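Local structure of Lin2722 protein (3DS8) at residues Leu172-Ile177 with Leu201-Ser206; Ala209-Ile214 with Glu240-Asp245. The protein is of unknown function but has an alpha/beta-hydrolase fold with an apparent catalytic triad whose nucleophile sits on an elbow, consistent with a hydrolase. All coordinates share one frame; numbering follows the deposited sequence.

Interaction 1: Leu172-Ile177 with Leu201-Ser206; sequences LEVLAI and LFMPGS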
loop_
_atom_site.group_PDB
_atom_site.type_symbol
_atom_site.label_atom_id
_atom_site.label_comp_id
_atom_site.label_asym_id
_atom_site.label_seq_id
_atom_site.Cartn_x
_atom_site.Cartn_y
_atom_site.Cartn_z
ATOM N N LEU A 172 -7.739 -4.827 -9.752
ATOM C CA LEU A 172 -7.095 -4.221 -8.569
ATOM C C LEU A 172 -8.131 -4.013 -7.454
ATOM O O LEU A 172 -9.259 -3.612 -7.708
ATOM C CB LEU A 172 -6.427 -2.905 -8.890
ATOM C CG LEU A 172 -5.481 -2.310 -7.815
ATOM C CD1 LEU A 172 -4.217 -3.114 -7.709
ATOM C CD2 LEU A 172 -5.174 -0.817 -8.032
ATOM N N GLU A 173 -7.723 -4.259 -6.220
ATOM C CA GLU A 173 -8.595 -4.029 -5.053
ATOM C C GLU A 173 -7.785 -3.180 -4.075
ATOM O O GLU A 173 -6.672 -3.529 -3.722
ATOM C CB GLU A 173 -9.002 -5.360 -4.399
ATOM C CG GLU A 173 -9.783 -6.269 -5.320
ATOM C CD GLU A 173 -10.167 -7.601 -4.708
ATOM O OE1 GLU A 173 -9.641 -7.891 -3.625
ATOM O OE2 GLU A 173 -11.061 -8.321 -5.272
ATOM N N VAL A 174 -8.347 -2.053 -3.682
ATOM C CA VAL A 174 -7.612 -1.034 -2.940
ATOM C C VAL A 174 -8.280 -0.768 -1.618
ATOM O O VAL A 174 -9.502 -0.556 -1.567
ATOM C CB VAL A 174 -7.474 0.278 -3.759
ATOM C CG1 VAL A 174 -6.830 1.348 -2.912
ATOM C CG2 VAL A 174 -6.692 0.051 -5.032
ATOM N N LEU A 175 -7.490 -0.777 -0.546
ATOM C CA LEU A 175 -7.948 -0.391 0.778
ATOM C C LEU A 175 -7.088 0.771 1.231
ATOM O O LEU A 175 -5.835 0.670 1.286
ATOM C CB LEU A 175 -7.795 -1.549 1.793
ATOM C CG LEU A 175 -7.984 -1.193 3.266
ATOM C CD1 LEU A 175 -9.395 -0.680 3.513
ATOM C CD2 LEU A 175 -7.635 -2.474 4.148
ATOM N N ALA A 176 -7.734 1.912 1.511
ATOM C CA ALA A 176 -7.056 3.089 2.013
ATOM C C ALA A 176 -7.415 3.277 3.482
ATOM O O ALA A 176 -8.583 3.510 3.859
ATOM C CB ALA A 176 -7.451 4.365 1.217
ATOM N N ILE A 177 -6.396 3.138 4.317
ATOM C CA ILE A 177 -6.484 3.359 5.737
ATOM C C ILE A 177 -5.945 4.709 6.117
ATOM O O ILE A 177 -4.820 5.099 5.688
ATOM C CB ILE A 177 -5.724 2.244 6.485
ATOM C CG1 ILE A 177 -6.473 0.907 6.353
ATOM C CG2 ILE A 177 -5.502 2.631 7.969
ATOM C CD1 ILE A 177 -5.700 -0.288 6.916
ATOM N N LEU A 201 -10.584 9.781 -5.553
ATOM C CA LEU A 201 -10.720 10.546 -6.784
ATOM C C LEU A 201 -10.185 9.857 -8.042
ATOM O O LEU A 201 -10.358 10.387 -9.145
ATOM C CB LEU A 201 -10.082 11.916 -6.603
ATOM C CG LEU A 201 -10.620 12.690 -5.376
ATOM C CD1 LEU A 201 -10.067 14.034 -5.353
ATOM C CD2 LEU A 201 -12.155 12.751 -5.329
ATOM N N PHE A 202 -9.587 8.679 -7.899
ATOM C CA PHE A 202 -9.068 7.972 -9.059
ATOM C C PHE A 202 -9.205 6.450 -9.017
ATOM O O PHE A 202 -9.197 5.813 -10.082
ATOM C CB PHE A 202 -7.611 8.426 -9.376
ATOM C CG PHE A 202 -6.582 8.076 -8.336
ATOM C CD1 PHE A 202 -5.833 6.915 -8.448
ATOM C CD2 PHE A 202 -6.297 8.932 -7.275
ATOM C CE1 PHE A 202 -4.887 6.598 -7.539
ATOM C CE2 PHE A 202 -5.330 8.607 -6.359
ATOM C CZ PHE A 202 -4.622 7.445 -6.478
HETATM N N MSE A 203 -9.402 5.860 -7.832
HETATM C CA MSE A 203 -9.546 4.413 -7.796
HETATM C C MSE A 203 -10.966 3.888 -8.105
HETATM O O MSE A 203 -11.108 2.902 -8.853
HETATM C CB MSE A 203 -9.005 3.856 -6.495
HETATM C CG MSE A 203 -7.526 4.038 -6.380
HETATM SE SE MSE A 203 -6.596 3.000 -7.803
HETATM C CE MSE A 203 -4.805 2.929 -6.971
ATOM N N PRO A 204 -12.015 4.511 -7.549
ATOM C CA PRO A 204 -13.362 4.022 -7.898
ATOM C C PRO A 204 -13.620 3.975 -9.412
ATOM O O PRO A 204 -13.340 4.928 -10.089
ATOM C CB PRO A 204 -14.291 5.053 -7.249
ATOM C CG PRO A 204 -13.467 5.623 -6.100
ATOM C CD PRO A 204 -12.054 5.594 -6.544
ATOM N N GLY A 205 -14.145 2.871 -9.928
ATOM C CA GLY A 205 -14.483 2.774 -11.352
ATOM C C GLY A 205 -13.280 2.420 -12.231
ATOM O O GLY A 205 -13.442 2.185 -13.460
ATOM N N SER A 206 -12.085 2.481 -11.647
ATOM C CA SER A 206 -10.849 2.005 -12.285
ATOM C C SER A 206 -10.513 0.629 -11.681
ATOM O O SER A 206 -10.353 -0.369 -12.365
ATOM C CB SER A 206 -9.718 3.014 -12.016
ATOM O OG SER A 206 -10.124 4.344 -12.369
#
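The selenomethyl end of Met-203 (selenomethionine) lies against Leu-172 and Val-174, where the chain enters strand 173-180 in the central sheet of an alpha/beta-hydrolase fold. Its methyl CE sits 3.9 Å from Leu-172 CD2 and 4.0 Å from Val-174 CG2, and the selenium is almost as near, with SE to Leu-172 CD2 at 4.1 Å. Leu-172, just before the strand, and Val-174, two positions on, thus offer one methyl branch each to the same selenoether end; Val-174 meets it at about a right angle. Met-203 reaches them because its chain bends about its CB-CG bond (chi2 -64°), while CG of Leu-172 lies anti to its backbone N (chi1 -168°). All three residues are buried. Helix 103-114 closes in from the same side, with Ala-112 on Leu-172 and Thr-109 on Met-203, and Tyr-210 of the neighbouring strand also touches Val-174. Met-203 itself opens a type II beta turn, Met-203 to Ser-206, in the loop before strand 209-216: the backbone bond from Ser-206 N to Met-203 O closes it at 3.0 Å, and Ser-206 OG donates to Phe-202 O at 2.9 Å, with a C=O...OG angle of 161°.

Interaction 2: Ala209-Ile214 with Glu240-Asp245; sequences AYIEDI and EKFKTD. With SO4 (sulfate ion), chain F.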
loop_
_atom_site.group_PDB
_atom_site.type_symbol
_atom_site.label_atom_id
_atom_site.label_comp_id
_atom_site.label_asym_id
_atom_site.label_seq_id
_atom_site.Cartn_x
_atom_site.Cartn_y
_atom_site.Cartn_z
ATOM N N ALA A 209 -12.296 -2.876 -6.622
ATOM C CA ALA A 209 -12.757 -2.560 -5.289
ATOM C C ALA A 209 -11.968 -1.390 -4.749
ATOM O O ALA A 209 -10.766 -1.255 -4.982
ATOM C CB ALA A 209 -12.607 -3.759 -4.359
ATOM N N TYR A 210 -12.659 -0.526 -4.029
ATOM C CA TYR A 210 -12.024 0.561 -3.326
ATOM C C TYR A 210 -12.755 0.739 -2.020
ATOM O O TYR A 210 -13.938 1.001 -2.030
ATOM C CB TYR A 210 -12.098 1.876 -4.110
ATOM C CG TYR A 210 -11.574 3.031 -3.309
ATOM C CD1 TYR A 210 -10.222 3.116 -2.977
ATOM C CD2 TYR A 210 -12.441 4.036 -2.817
ATOM C CE1 TYR A 210 -9.742 4.162 -2.164
ATOM C CE2 TYR A 210 -11.948 5.112 -2.063
ATOM C CZ TYR A 210 -10.582 5.149 -1.731
ATOM O OH TYR A 210 -10.100 6.209 -0.977
ATOM N N ILE A 211 -12.044 0.560 -0.915
ATOM C CA ILE A 211 -12.599 0.638 0.436
ATOM C C ILE A 211 -11.782 1.603 1.280
ATOM O O ILE A 211 -10.552 1.574 1.225
ATOM C CB ILE A 211 -12.586 -0.766 1.092
ATOM C CG1 ILE A 211 -13.364 -1.779 0.222
ATOM C CG2 ILE A 211 -13.107 -0.685 2.536
ATOM C CD1 ILE A 211 -13.589 -3.163 0.894
ATOM N N GLU A 212 -12.460 2.485 2.030
ATOM C CA GLU A 212 -11.795 3.391 2.951
ATOM C C GLU A 212 -12.042 2.947 4.389
ATOM O O GLU A 212 -13.155 2.433 4.714
ATOM C CB GLU A 212 -12.376 4.808 2.765
ATOM C CG GLU A 212 -12.084 5.379 1.385
ATOM C CD GLU A 212 -12.603 6.776 1.163
ATOM O OE1 GLU A 212 -13.499 7.224 1.892
ATOM O OE2 GLU A 212 -12.073 7.449 0.229
ATOM N N ASP A 213 -11.096 3.214 5.286
ATOM C CA ASP A 213 -11.289 2.952 6.731
ATOM C C ASP A 213 -10.573 4.072 7.462
ATOM O O ASP A 213 -9.380 4.282 7.244
ATOM C CB ASP A 213 -10.621 1.613 7.127
ATOM C CG ASP A 213 -10.221 1.503 8.683
ATOM O OD1 ASP A 213 -11.146 1.138 9.392
ATOM O OD2 ASP A 213 -9.006 1.760 9.185
ATOM N N ILE A 214 -11.307 4.858 8.228
ATOM C CA ILE A 214 -10.709 5.940 9.029
ATOM C C ILE A 214 -10.639 5.514 10.483
ATOM O O ILE A 214 -11.640 5.035 11.042
ATOM C CB ILE A 214 -11.535 7.223 8.955
ATOM C CG1 ILE A 214 -11.657 7.708 7.509
ATOM C CG2 ILE A 214 -10.903 8.330 9.868
ATOM C CD1 ILE A 214 -12.583 8.897 7.366
ATOM N N GLU A 240 -7.371 -11.630 3.442
ATOM C CA GLU A 240 -7.700 -13.030 3.621
ATOM C C GLU A 240 -9.183 -13.355 3.589
ATOM O O GLU A 240 -9.511 -14.501 3.410
ATOM C CB GLU A 240 -7.074 -13.544 4.921
ATOM C CG GLU A 240 -5.539 -13.480 4.920
ATOM C CD GLU A 240 -4.869 -14.221 3.783
ATOM O OE1 GLU A 240 -5.400 -15.252 3.356
ATOM O OE2 GLU A 240 -3.786 -13.742 3.347
ATOM N N LYS A 241 -10.050 -12.374 3.789
ATOM C CA LYS A 241 -11.510 -12.608 3.920
ATOM C C LYS A 241 -12.310 -11.928 2.830
ATOM O O LYS A 241 -13.270 -12.524 2.301
ATOM C CB LYS A 241 -12.003 -12.152 5.292
ATOM C CG LYS A 241 -11.380 -12.904 6.440
ATOM C CD LYS A 241 -11.689 -14.366 6.350
ATOM C CE LYS A 241 -11.330 -15.139 7.604
ATOM N NZ LYS A 241 -11.959 -16.466 7.595
ATOM N N PHE A 242 -11.915 -10.712 2.471
ATOM C CA PHE A 242 -12.614 -9.947 1.456
ATOM C C PHE A 242 -12.442 -10.586 0.078
ATOM O O PHE A 242 -11.320 -10.786 -0.396
ATOM C CB PHE A 242 -12.129 -8.502 1.421
ATOM C CG PHE A 242 -12.777 -7.686 0.318
ATOM C CD1 PHE A 242 -14.100 -7.376 0.380
ATOM C CD2 PHE A 242 -12.037 -7.265 -0.786
ATOM C CE1 PHE A 242 -14.726 -6.638 -0.637
ATOM C CE2 PHE A 242 -12.653 -6.531 -1.819
ATOM C CZ PHE A 242 -13.989 -6.212 -1.728
ATOM N N LYS A 243 -13.566 -10.854 -0.577
ATOM C CA LYS A 243 -13.524 -11.410 -1.920
ATOM C C LYS A 243 -14.696 -10.800 -2.678
ATOM O O LYS A 243 -15.774 -10.650 -2.122
ATOM C CB LYS A 243 -13.666 -12.934 -1.860
ATOM C CG LYS A 243 -12.488 -13.717 -1.202
ATOM C CD LYS A 243 -11.378 -14.127 -2.238
ATOM C CE LYS A 243 -10.023 -14.627 -1.592
ATOM N NZ LYS A 243 -8.829 -14.713 -2.584
ATOM N N THR A 244 -14.485 -10.432 -3.934
ATOM C CA THR A 244 -15.591 -9.905 -4.746
ATOM C C THR A 244 -15.306 -10.183 -6.213
ATOM O O THR A 244 -14.158 -10.196 -6.646
ATOM C CB THR A 244 -15.827 -8.345 -4.508
ATOM O OG1 THR A 244 -17.075 -7.938 -5.128
ATOM C CG2 THR A 244 -14.663 -7.521 -5.069
ATOM N N ASP A 245 -16.360 -10.467 -6.954
ATOM C CA ASP A 245 -16.283 -10.410 -8.411
ATOM C C ASP A 245 -16.946 -9.142 -8.948
ATOM O O ASP A 245 -16.602 -8.685 -10.060
ATOM C CB ASP A 245 -16.919 -11.653 -8.995
ATOM C CG ASP A 245 -16.139 -12.902 -8.647
ATOM O OD1 ASP A 245 -14.881 -12.840 -8.686
ATOM O OD2 ASP A 245 -16.790 -13.930 -8.346
HETATM S S SO4 F . -10.298 -11.380 -4.722
HETATM O O1 SO4 F . -10.549 -12.571 -5.553
HETATM O O2 SO4 F . -11.591 -10.629 -4.696
HETATM O O3 SO4 F . -9.845 -11.763 -3.364
HETATM O O4 SO4 F . -9.143 -10.612 -5.256
#
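The ring of Phe-242 packs on Ala-209 and Ile-211, whose side chains rise from the same side of strand 209-216. Ile-211 makes a CH-pi contact, CD1 lying 4.1 Å from the centroid of the Phe-242 ring and 17° off its normal, shifted toward the CE1-CZ rim. Ala-209 CB instead meets the ring edge near its plane, 3.8 Å from Phe-242 CE2. Phe-242 is extended from its backbone N (chi1 177°), which carries the ring from the loop to the strand; Thr-244 CG2 adds a looser touch on Ala-209 CB at 4.3 Å. Helix 229-240 supplies further aromatic company, Phe-238 lying almost parallel to the Phe-242 ring and Trp-237 inclined to it.

The polar bonds belong to the loop and a sulfate, probably from the crystallisation liquor. The anion takes a straight bond from Thr-244 N to O2 (3.0 Å, 167°) and another from Lys-126 NZ; Lys-243 NZ adds only a weak one to O3 (3.2 Å). Thr-244 OG1 turns to Glu-246 O, and Lys-126 bonds Phe-242 O as well.

The chemistry implies two tasks for one loop: apolar packing of the ring fixes its position beside strand 209-216, while Thr-244 N, together with Lys-126, binds an anion close to Glu-173, and the sulfate probably balances part of the lysine charge.

Strands 173-180 and 209-216 are parallel neighbours in the sheet, joined by backbone bonds such as that between Val-174 O and Ile-211 N, so interactions 1 and 2 hold adjacent strands, their centres about 10 Å apart. Interaction 1 is the core contact: buried methyl and selenium groups under helix 103-114. Interaction 2 is only partly buried, under helix 229-240, and pairs an aromatic face with aliphatic groups beside a sulfate bound by a loop N-H and lysines. Segment 201-206 leads into strand 209-216, whereas 240-245 begins at the end of helix 229-240. Glu-173 OE2 and Thr-244 CG2 also touch, bringing segments 172-177 and 240-245 together.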